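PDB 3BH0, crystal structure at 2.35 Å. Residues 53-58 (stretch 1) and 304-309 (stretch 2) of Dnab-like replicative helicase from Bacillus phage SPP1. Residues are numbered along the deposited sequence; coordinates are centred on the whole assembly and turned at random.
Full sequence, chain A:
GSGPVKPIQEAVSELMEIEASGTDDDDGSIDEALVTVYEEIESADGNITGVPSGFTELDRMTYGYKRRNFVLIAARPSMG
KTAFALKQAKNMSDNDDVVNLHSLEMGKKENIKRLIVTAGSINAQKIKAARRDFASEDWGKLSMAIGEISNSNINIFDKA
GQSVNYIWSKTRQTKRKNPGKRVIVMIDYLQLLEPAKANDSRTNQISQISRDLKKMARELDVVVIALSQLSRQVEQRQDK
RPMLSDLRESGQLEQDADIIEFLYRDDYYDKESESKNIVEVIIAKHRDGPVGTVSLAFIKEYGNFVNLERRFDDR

Stretch 1, residues 53-58: SGFTEL
Stretch 2 (304-309) NFVNLE

Stretch 1 runs as a turn into the first turn of a helix: S53 (phi/psi -67/-30), G54 (97/-2), F55 (-99/101) at the N-cap position, then T56 (-36/-58), E57 (-74/-18) and L58 (-83/-41), the helix continuing beyond. The positive phi of G54 suits glycine, since a CB there would be jammed against the carbonyl O of S53. L58 N donates to F55 O at 2.9 Å, closing the first turn. Stretch 2 is extended: N304 (-110/157), F305 (-130/137), V306 (-115/125), N307 (-58/136) and L308 (-99/159). The directions CA 54 to 57 and CA 305 to 309 differ by 38°, and the register is set by F55 and N307, whose CA atoms lie 5.9 Å apart.

N307 (chi1 -78°, m; chi2 -68°) points toward stretch 1 and uses both ends of its amide. N307 ND2 donates to G54 O at 3.2 Å, nearly straight at 169°; N307 OD1 accepts from T56 N at 2.8 Å, a weak bond because the angle is only 119°. The side chain thus bridges backbone groups before and after F55, with N307 OD1 3.1 Å from F55 CA and near the plane of the F55 ring, at its edge. T56 (chi1 -47°, m) also points toward stretch 2, its OG1 3.4 Å from N307 CG.

F55 (chi1 -54°, m; chi2 -59°) leaves the backbone sideways, but its ring reaches F305, CE1 lying 3.6 Å from F305 CB in a buried apolar contact. F305 (chi1 -63°, m; chi2 -104°) starts toward stretch 1, yet its ring leads away. S53 OG (chi1 60°, p) accepts from F55 N at 3.2 Å, bracing the turn. E57 (m, m, chi3 -46°) points toward stretch 2, its CG 3.9 Å from L308 O. V306 (chi1 -178°, t) points away.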

# COMPACT_ATOMS: atom_id res chain seq x y z
N SER A 53 -8.87 0.12 2.33
CA SER A 53 -7.59 0.14 3.04
C SER A 53 -7.77 -0.42 4.45
O SER A 53 -6.85 -1.01 5.00
CB SER A 53 -7.10 1.57 3.15
OG SER A 53 -8.04 2.35 3.87
N GLY A 54 -8.97 -0.23 5.00
CA GLY A 54 -9.32 -0.68 6.35
C GLY A 54 -9.17 0.44 7.35
O GLY A 54 -9.43 0.28 8.55
N PHE A 55 -8.73 1.60 6.86
CA PHE A 55 -8.66 2.79 7.67
C PHE A 55 -9.89 3.61 7.35
O PHE A 55 -9.98 4.29 6.31
CB PHE A 55 -7.34 3.54 7.45
CG PHE A 55 -6.12 2.68 7.67
CD1 PHE A 55 -5.89 2.06 8.89
CD2 PHE A 55 -5.21 2.46 6.64
CE1 PHE A 55 -4.77 1.24 9.09
CE2 PHE A 55 -4.08 1.65 6.84
CZ PHE A 55 -3.87 1.05 8.06
N THR A 56 -10.85 3.52 8.26
CA THR A 56 -12.19 4.08 8.12
C THR A 56 -12.20 5.43 7.38
O THR A 56 -12.85 5.56 6.33
CB THR A 56 -12.86 4.20 9.53
OG1 THR A 56 -12.67 2.97 10.25
CG2 THR A 56 -14.35 4.52 9.43
N GLU A 57 -11.47 6.40 7.91
CA GLU A 57 -11.56 7.78 7.46
C GLU A 57 -10.90 8.02 6.12
O GLU A 57 -11.15 9.03 5.49
CB GLU A 57 -10.97 8.74 8.51
CG GLU A 57 -11.83 8.90 9.76
CD GLU A 57 -13.27 9.30 9.45
OE1 GLU A 57 -13.49 10.22 8.61
OE2 GLU A 57 -14.19 8.67 10.04
N LEU A 58 -10.03 7.11 5.70
CA LEU A 58 -9.40 7.21 4.39
C LEU A 58 -10.34 6.63 3.34
O LEU A 58 -10.47 7.18 2.24
CB LEU A 58 -8.03 6.50 4.39
CG LEU A 58 -7.39 6.17 3.03
CD1 LEU A 58 -6.90 7.43 2.33
CD2 LEU A 58 -6.26 5.14 3.15
N ASN A 304 1.13 -1.91 14.10
CA ASN A 304 -0.31 -1.77 13.92
C ASN A 304 -0.77 -0.33 13.94
O ASN A 304 -0.09 0.55 14.47
CB ASN A 304 -1.04 -2.55 15.01
CG ASN A 304 -2.33 -3.12 14.52
OD1 ASN A 304 -3.03 -2.51 13.71
ND2 ASN A 304 -2.66 -4.32 15.00
N PHE A 305 -1.93 -0.09 13.33
CA PHE A 305 -2.51 1.24 13.22
C PHE A 305 -3.96 1.22 13.68
O PHE A 305 -4.72 0.29 13.36
CB PHE A 305 -2.42 1.75 11.79
CG PHE A 305 -1.02 1.92 11.28
CD1 PHE A 305 -0.46 3.18 11.17
CD2 PHE A 305 -0.26 0.81 10.90
CE1 PHE A 305 0.84 3.34 10.69
CE2 PHE A 305 1.02 0.96 10.44
CZ PHE A 305 1.57 2.22 10.33
N VAL A 306 -4.32 2.24 14.45
CA VAL A 306 -5.64 2.35 15.04
C VAL A 306 -6.35 3.54 14.44
O VAL A 306 -5.83 4.66 14.47
CB VAL A 306 -5.56 2.50 16.56
CG1 VAL A 306 -6.96 2.56 17.19
CG2 VAL A 306 -4.76 1.37 17.16
N ASN A 307 -7.53 3.28 13.88
CA ASN A 307 -8.42 4.32 13.40
C ASN A 307 -8.79 5.29 14.49
O ASN A 307 -9.07 4.90 15.62
CB ASN A 307 -9.68 3.69 12.83
CG ASN A 307 -9.47 3.13 11.46
OD1 ASN A 307 -9.24 3.88 10.50
ND2 ASN A 307 -9.52 1.81 11.35
N LEU A 308 -8.76 6.56 14.14
CA LEU A 308 -9.26 7.63 14.99
C LEU A 308 -10.68 8.02 14.51
O LEU A 308 -11.05 7.74 13.35
CB LEU A 308 -8.29 8.81 14.94
CG LEU A 308 -7.24 8.92 16.05
CD1 LEU A 308 -6.45 7.65 16.29
CD2 LEU A 308 -6.30 10.09 15.81
N GLU A 309 -11.46 8.65 15.39
CA GLU A 309 -12.86 9.03 15.10
C GLU A 309 -13.04 9.95 13.89
O GLU A 309 -12.41 11.00 13.79
CB GLU A 309 -13.51 9.66 16.33
CG GLU A 309 -14.08 8.64 17.34
CD GLU A 309 -14.51 9.29 18.65
OE1 GLU A 309 -13.72 10.08 19.22
OE2 GLU A 309 -15.64 9.00 19.13